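Local coordinates for protein endoglucanase E-5 (Thermobifida fusca, PDB 2CKS) that hydrolyses internal beta-1,4-glucosidic linkages of cellulose, lichenin and cereal beta-glucans through its glycoside hydrolase family 5 catalytic domain, at residues Ala275-Gln278 and Pro279-Ala283; Gln37-Asp40 and His41-Thr44; Ser296-Trp299 and Val300-Lys303. All blocks are in the same frame, centred on the assembly; numbering follows the deposited sequence. Where two conformers were deposited one is given.

Overall arrangement
All three contacts are local and partly buried, and they cluster where the first and last strands of the eight-stranded beta/alpha barrel meet. Contact 2 is in the loop after the first strand. Contacts 1 and 3 follow the last strand, in the loop and in the helix that ends the barrel. The disulfide Cys42-Cys282 ties contact 2 to contact 1. CG1 of Val276, from contact 1, packs on Gly297 and Val300 of contact 3. Contacts 2 and 3 do not touch; their nearest atoms are about 13 Å apart. Contacts 1 and 2 rest on tight turns. Contact 3 combines regular helical bonding with a lysine chain lying on an indole.

Contact 1 of 3, residues Ala275-Gln278 and Pro279-Ala283; sequences AVFQ and PGTCA
Gln278 and Thr281 close a type II beta turn in the loop that follows strand 262-265, the last strand of the barrel. The turn leads straight into the short helix 281-284. Pro279 and Gly280 fill its two central positions. Proline fits the first of these. Gly280 has phi 98°, where a CB would be jammed against the carbonyl O of Pro279.

The carbonyl O of Gln278 takes two bonds from a single residue. OG1 of Thr281 donates to it at 2.6 Å, in the carbonyl plane and on a lone pair. The backbone N of Thr281 donates to the same O of Gln278 at 3.0 Å, also in the plane; this is the bond that closes the turn. In Thr281, OG1 stands beside its own backbone N (chi1 -62°), which lets both donors face one acceptor.

The other branch, CG2 of Thr281, turns to Phe277. It reaches CG of that ring at 4.2 Å, coming obliquely. CB of Phe277 also lies 3.8 Å from CB of Thr281, and the two side chains cross at about a right angle. One face of the Phe277 ring carries CG2 of Val276, 3.5 Å above its plane and over its centre. Tyr267 and Trp288 meet the same ring edge-to-face. On the outer side, the Gln278 chain bends at chi2 and brings NE2 to within 3.6 Å of CD of Pro279.

Just past the turn, the backbone N of Cys282 bonds to OD2 of Asp269, and SG of Cys282 forms the disulfide with Cys42. The hydroxyl bond probably fixes the rotation of the Thr281 side chain, while the N-H bond holds the backbone. The hydroxyl proton is used within the turn, and the methyl is kept against buried Phe277.

Contact 2 of 3, residues Gln37-Asp40 and His41-Thr44; sequences QWFD and HCLT
ND1 of His41 lies 2.9 Å from water 1, which also gives a weak bond to the carbonyl O of Trp38. The water thus bridges the imidazole to the backbone three residues earlier. The same carbonyl O of Trp38 sits at the ring edge, in plane, 3.3 Å from CE1 of His41. CG of His41 stands between its backbone N and carbonyl carbon (chi1 62°), which folds the ring back over the turn. There it runs side by side with Phe39 and points the same way. CE1 of His41 is 4.1 Å from CD1 of Phe39. His34 stacks on the Phe39 ring.

Two backbone bonds close the turn. The N of Cys42 donates to O of Phe39 at 3.2 Å, and the N of Leu43 to O of Asp40 at 3.1 Å. Both donors stand well above the carbonyl planes, 65° and 55° out of them. In one of its two conformers, SG of Cys42 approaches CD1 of Phe39 at 4.4 Å. The carboxylate of Asp40 forms a salt bridge with Arg81 of helix 75-90.

The i to i+3 bonding marks a 3-10 turn. It sits in the loop between the first barrel strand and helix 45-54, on the catalytic side typical of a TIM barrel. The Trp38 side chain is about 10 Å from that of Glu231, the probable nucleophile.

Contact 3 of 3, residues Ser296-Trp299 and Val300-Lys303; sequences SGQW and VRSK
Residues 296-303 form two regular turns of alpha helix, with four backbone N-H groups each bonded to the carbonyl O four residues earlier. This is helix 295-304, which follows the eighth strand and completes the beta/alpha barrel.

Trp299 and Lys303, one turn apart, carry the main side-chain contact. CG of Trp299 is anti to its backbone N (chi1 176°), which swings the indole alongside the helix. The lysine chain bends at chi2 and lies over one face of it. CG of Lys303 makes a CH-pi contact, 4.3 Å from the centroid of the six-membered ring and almost on the ring normal. CE of Lys303 sits nearer the rim, 3.6 Å from NE1 of Trp299. Both polar ends share a partner: OD1 of Asp249, in helix 245-258, accepts from NE1 of Trp299 and forms a salt bridge with NZ of Lys303. Phe245 stacks on the same indole. A serine in place of Trp299 would probably leave the methylenes of Lys303 without an aromatic face to lie on and cost Asp249 the indole N-H as a partner.

Val300 turns to the barrel and packs on Trp262 and Lys264 of the last strand. Its CB also meets CE3 of Trp299 at 3.9 Å.

On another side of the helix, Gln298 bends at chi2 (50°) and brings its amide to Ser302. NE2 of Gln298 donates to OG of Ser302 at 3.0 Å, with the hydroxyl close to the amide plane. In the Arg301 conformer given, NE2 also lies at the edge of the guanidinium, which itself makes a cation-pi contact with Trp55.

The carbonyl O of Trp299 takes a second donor besides the N of Lys303: water 2, at 2.8 Å, which also accepts a weak bond from NZ of Lys303.

Contact 1 of 3, residues Ala275-Gln278 and Pro279-Ala283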
loop_
_atom_site.group_PDB
_atom_site.type_symbol
_atom_site.label_atom_id
_atom_site.label_comp_id
_atom_site.label_asym_id
_atom_site.label_seq_id
_atom_site.Cartn_x
_atom_site.Cartn_y
_atom_site.Cartn_z
ATOM N N ALA A 275 -0.367 8.942 12.070
ATOM C CA ALA A 275 -1.154 7.844 12.606
ATOM C C ALA A 275 -2.499 8.414 12.986
ATOM O O ALA A 275 -2.582 9.386 13.732
ATOM C CB ALA A 275 -0.475 7.220 13.810
ATOM N N VAL A 276 -3.558 7.818 12.466
ATOM C CA VAL A 276 -4.870 8.437 12.559
ATOM C C VAL A 276 -5.472 8.511 13.958
ATOM O O VAL A 276 -6.333 9.343 14.185
ATOM C CB VAL A 276 -5.893 7.748 11.617
ATOM C CG1 VAL A 276 -5.493 7.921 10.163
ATOM C CG2 VAL A 276 -6.093 6.279 11.995
ATOM N N PHE A 277 -5.060 7.635 14.872
ATOM C CA PHE A 277 -5.626 7.598 16.225
ATOM C C PHE A 277 -4.684 8.188 17.264
ATOM O O PHE A 277 -3.458 8.135 17.136
ATOM C CB PHE A 277 -5.969 6.174 16.633
ATOM C CG PHE A 277 -6.949 5.505 15.715
ATOM C CD1 PHE A 277 -8.208 6.054 15.498
ATOM C CD2 PHE A 277 -6.604 4.352 15.033
ATOM C CE1 PHE A 277 -9.110 5.444 14.636
ATOM C CE2 PHE A 277 -7.508 3.736 14.164
ATOM C CZ PHE A 277 -8.757 4.283 13.968
ATOM N N GLN A 278 -5.271 8.722 18.326
ATOM C CA GLN A 278 -4.491 9.285 19.416
ATOM C C GLN A 278 -3.898 8.142 20.218
ATOM O O GLN A 278 -4.567 7.147 20.446
ATOM C CB GLN A 278 -5.377 10.121 20.340
ATOM C CG GLN A 278 -6.016 11.339 19.686
ATOM C CD GLN A 278 -5.052 12.480 19.419
ATOM O OE1 GLN A 278 -5.475 13.585 19.042
ATOM N NE2 GLN A 278 -3.772 12.233 19.591
ATOM N N PRO A 279 -2.657 8.271 20.663
ATOM C CA PRO A 279 -2.067 7.245 21.527
ATOM C C PRO A 279 -2.998 6.787 22.652
ATOM O O PRO A 279 -3.617 7.608 23.334
ATOM C CB PRO A 279 -0.825 7.946 22.083
ATOM C CG PRO A 279 -0.405 8.829 20.973
ATOM C CD PRO A 279 -1.693 9.340 20.360
ATOM N N GLY A 280 -3.090 5.475 22.834
ATOM C CA GLY A 280 -3.979 4.887 23.817
ATOM C C GLY A 280 -5.300 4.396 23.267
ATOM O O GLY A 280 -6.005 3.655 23.936
ATOM N N THR A 281 -5.652 4.822 22.058
ATOM C CA THR A 281 -6.922 4.452 21.470
ATOM C C THR A 281 -7.019 2.952 21.304
ATOM O O THR A 281 -8.050 2.355 21.590
ATOM C CB THR A 281 -7.092 5.111 20.099
ATOM O OG1 THR A 281 -7.085 6.534 20.240
ATOM C CG2 THR A 281 -8.466 4.774 19.510
ATOM N N CYS A 282 -5.946 2.346 20.823
ATOM C CA CYS A 282 -5.966 0.922 20.536
ATOM C C CYS A 282 -6.093 0.104 21.815
ATOM O O CYS A 282 -6.874 -0.843 21.872
ATOM C CB CYS A 282 -4.745 0.524 19.717
ATOM S SG CYS A 282 -4.718 1.379 18.128
ATOM N N ALA A 283 -5.375 0.500 22.860
ATOM C CA ALA A 283 -5.486 -0.185 24.144
ATOM C C ALA A 283 -6.887 -0.049 24.723
ATOM O O ALA A 283 -7.385 -0.973 25.374
ATOM C CB ALA A 283 -4.452 0.342 25.128
#

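Contact 2 of 3, residues Gln37-Asp40 and His41-Thr44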
loop_
_atom_site.group_PDB
_atom_site.type_symbol
_atom_site.label_atom_id
_atom_site.label_comp_id
_atom_site.label_asym_id
_atom_site.label_seq_id
_atom_site.Cartn_x
_atom_site.Cartn_y
_atom_site.Cartn_z
ATOM N N GLN A 37 4.620 -5.596 13.580
ATOM C CA GLN A 37 5.510 -5.917 14.701
ATOM C C GLN A 37 5.423 -4.908 15.851
ATOM O O GLN A 37 5.874 -5.190 16.966
ATOM C CB GLN A 37 6.962 -6.032 14.212
ATOM C CG GLN A 37 7.737 -4.725 14.093
ATOM C CD GLN A 37 7.582 -4.027 12.748
ATOM O OE1 GLN A 37 6.595 -4.230 12.034
ATOM N NE2 GLN A 37 8.563 -3.194 12.402
ATOM N N TRP A 38 4.876 -3.729 15.567
ATOM C CA TRP A 38 4.729 -2.674 16.566
ATOM C C TRP A 38 3.274 -2.363 16.911
ATOM O O TRP A 38 2.975 -1.991 18.047
ATOM C CB TRP A 38 5.376 -1.386 16.074
ATOM C CG TRP A 38 6.842 -1.442 15.859
ATOM C CD1 TRP A 38 7.775 -2.024 16.664
ATOM C CD2 TRP A 38 7.557 -0.854 14.777
ATOM N NE1 TRP A 38 9.032 -1.846 16.137
ATOM C CE2 TRP A 38 8.923 -1.118 14.981
ATOM C CE3 TRP A 38 7.179 -0.116 13.648
ATOM C CZ2 TRP A 38 9.908 -0.686 14.098
ATOM C CZ3 TRP A 38 8.160 0.307 12.767
ATOM C CH2 TRP A 38 9.507 0.021 13.000
ATOM N N PHE A 39 2.368 -2.494 15.940
ATOM C CA PHE A 39 0.992 -2.013 16.101
ATOM C C PHE A 39 -0.029 -3.081 15.763
ATOM O O PHE A 39 -1.102 -2.797 15.243
ATOM C CB PHE A 39 0.765 -0.736 15.285
ATOM C CG PHE A 39 1.629 0.396 15.728
ATOM C CD1 PHE A 39 1.286 1.160 16.832
ATOM C CD2 PHE A 39 2.826 0.662 15.075
ATOM C CE1 PHE A 39 2.124 2.180 17.264
ATOM C CE2 PHE A 39 3.652 1.680 15.507
ATOM C CZ PHE A 39 3.294 2.434 16.598
ATOM N N ASP A 40 0.320 -4.318 16.075
ATOM C CA ASP A 40 -0.581 -5.433 15.900
ATOM C C ASP A 40 -1.820 -5.264 16.760
ATOM O O ASP A 40 -2.909 -5.667 16.361
ATOM C CB ASP A 40 0.118 -6.717 16.309
ATOM C CG ASP A 40 -0.557 -7.923 15.772
ATOM O OD1 ASP A 40 -0.681 -8.910 16.535
ATOM O OD2 ASP A 40 -0.995 -7.969 14.605
ATOM N N HIS A 41 -1.643 -4.673 17.945
ATOM C CA HIS A 41 -2.753 -4.448 18.884
ATOM C C HIS A 41 -3.811 -3.439 18.385
ATOM O O HIS A 41 -4.903 -3.347 18.964
ATOM C CB HIS A 41 -2.214 -4.084 20.295
ATOM C CG HIS A 41 -1.409 -2.819 20.343
ATOM N ND1 HIS A 41 -0.209 -2.670 19.679
ATOM C CD2 HIS A 41 -1.631 -1.648 20.986
ATOM C CE1 HIS A 41 0.259 -1.450 19.888
ATOM N NE2 HIS A 41 -0.583 -0.812 20.681
ATOM N N CYS A 42 -3.492 -2.695 17.323
ATOM C CA CYS A 42 -4.441 -1.784 16.682
ATOM C C CYS A 42 -5.317 -2.458 15.638
ATOM O O CYS A 42 -6.179 -1.812 15.051
ATOM C CB CYS A 42 -3.700 -0.631 16.006
ATOM S SG CYS A 42 -3.100 0.598 17.169
ATOM N N LEU A 43 -5.080 -3.742 15.387
ATOM C CA LEU A 43 -5.803 -4.474 14.348
ATOM C C LEU A 43 -6.648 -5.552 15.009
ATOM O O LEU A 43 -6.190 -6.640 15.293
ATOM C CB LEU A 43 -4.825 -5.080 13.341
ATOM C CG LEU A 43 -3.764 -4.119 12.800
ATOM C CD1 LEU A 43 -2.798 -4.859 11.899
ATOM C CD2 LEU A 43 -4.412 -2.973 12.071
ATOM N N THR A 44 -7.888 -5.195 15.289
ATOM C CA THR A 44 -8.809 -6.060 16.001
ATOM C C THR A 44 -10.105 -6.183 15.231
ATOM O O THR A 44 -10.345 -5.476 14.253
ATOM C CB THR A 44 -9.117 -5.492 17.417
ATOM O OG1 THR A 44 -9.775 -4.219 17.314
ATOM C CG2 THR A 44 -7.848 -5.197 18.207
HETATM O O HOH W 1 1.558 -4.891 19.041
#

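Contact 3 of 3, residues Ser296-Trp299 and Val300-Lys303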
loop_
_atom_site.group_PDB
_atom_site.type_symbol
_atom_site.label_atom_id
_atom_site.label_comp_id
_atom_site.label_asym_id
_atom_site.label_seq_id
_atom_site.Cartn_x
_atom_site.Cartn_y
_atom_site.Cartn_z
ATOM N N SER A 296 -5.249 14.481 10.835
ATOM C CA SER A 296 -5.062 13.710 9.605
ATOM C C SER A 296 -6.076 12.572 9.520
ATOM O O SER A 296 -6.526 12.213 8.430
ATOM C CB SER A 296 -3.626 13.159 9.527
ATOM O OG SER A 296 -3.383 12.182 10.524
ATOM N N GLY A 297 -6.427 12.014 10.674
ATOM C CA GLY A 297 -7.437 10.976 10.779
ATOM C C GLY A 297 -8.825 11.446 10.387
ATOM O O GLY A 297 -9.522 10.781 9.634
ATOM N N GLN A 298 -9.237 12.599 10.895
ATOM C CA GLN A 298 -10.541 13.145 10.536
ATOM C C GLN A 298 -10.577 13.480 9.046
ATOM O O GLN A 298 -11.583 13.249 8.387
ATOM C CB GLN A 298 -10.907 14.374 11.368
ATOM C CG GLN A 298 -12.363 14.832 11.147
ATOM C CD GLN A 298 -13.396 13.696 11.270
ATOM O OE1 GLN A 298 -13.653 13.200 12.370
ATOM N NE2 GLN A 298 -13.968 13.271 10.132
ATOM N N TRP A 299 -9.464 13.997 8.532
ATOM C CA TRP A 299 -9.350 14.387 7.134
ATOM C C TRP A 299 -9.529 13.178 6.233
ATOM O O TRP A 299 -10.333 13.213 5.314
ATOM C CB TRP A 299 -8.002 15.069 6.888
ATOM C CG TRP A 299 -7.717 15.434 5.484
ATOM C CD1 TRP A 299 -8.058 16.591 4.857
ATOM C CD2 TRP A 299 -7.005 14.652 4.528
ATOM N NE1 TRP A 299 -7.608 16.578 3.557
ATOM C CE2 TRP A 299 -6.948 15.399 3.333
ATOM C CE3 TRP A 299 -6.392 13.397 4.562
ATOM C CZ2 TRP A 299 -6.318 14.926 2.184
ATOM C CZ3 TRP A 299 -5.764 12.929 3.414
ATOM C CH2 TRP A 299 -5.740 13.690 2.246
ATOM N N VAL A 300 -8.814 12.091 6.509
ATOM C CA VAL A 300 -8.907 10.924 5.631
ATOM C C VAL A 300 -10.243 10.190 5.760
ATOM O O VAL A 300 -10.780 9.694 4.767
ATOM C CB VAL A 300 -7.700 9.950 5.781
ATOM C CG1 VAL A 300 -7.762 9.153 7.083
ATOM C CG2 VAL A 300 -7.638 9.005 4.617
ATOM N N ARG A 301 -10.778 10.128 6.975
ATOM C CA ARG A 301 -12.064 9.483 7.201
ATOM C C ARG A 301 -13.136 10.203 6.395
ATOM O O ARG A 301 -13.991 9.567 5.789
ATOM C CB ARG A 301 -12.413 9.482 8.691
ATOM C CG ARG A 301 -13.663 8.696 9.043
ATOM C CD ARG A 301 -13.856 8.530 10.540
ATOM N NE ARG A 301 -15.175 7.997 10.880
ATOM C CZ ARG A 301 -16.310 8.698 10.889
ATOM N NH1 ARG A 301 -16.327 9.989 10.569
ATOM N NH2 ARG A 301 -17.448 8.091 11.225
ATOM N N SER A 302 -13.058 11.529 6.366
ATOM C CA SER A 302 -14.013 12.332 5.614
ATOM C C SER A 302 -13.884 12.090 4.113
ATOM O O SER A 302 -14.892 12.013 3.422
ATOM C CB SER A 302 -13.846 13.805 5.951
ATOM O OG SER A 302 -14.359 14.038 7.249
ATOM N N LYS A 303 -12.655 11.928 3.623
ATOM C CA LYS A 303 -12.449 11.611 2.209
ATOM C C LYS A 303 -13.069 10.268 1.877
ATOM O O LYS A 303 -13.745 10.134 0.868
ATOM C CB LYS A 303 -10.965 11.567 1.825
ATOM C CG LYS A 303 -10.194 12.860 1.978
ATOM C CD LYS A 303 -10.789 14.011 1.189
ATOM C CE LYS A 303 -9.793 15.160 1.108
ATOM N NZ LYS A 303 -10.422 16.494 1.136
HETATM O O HOH W 2 -11.407 15.622 4.291
#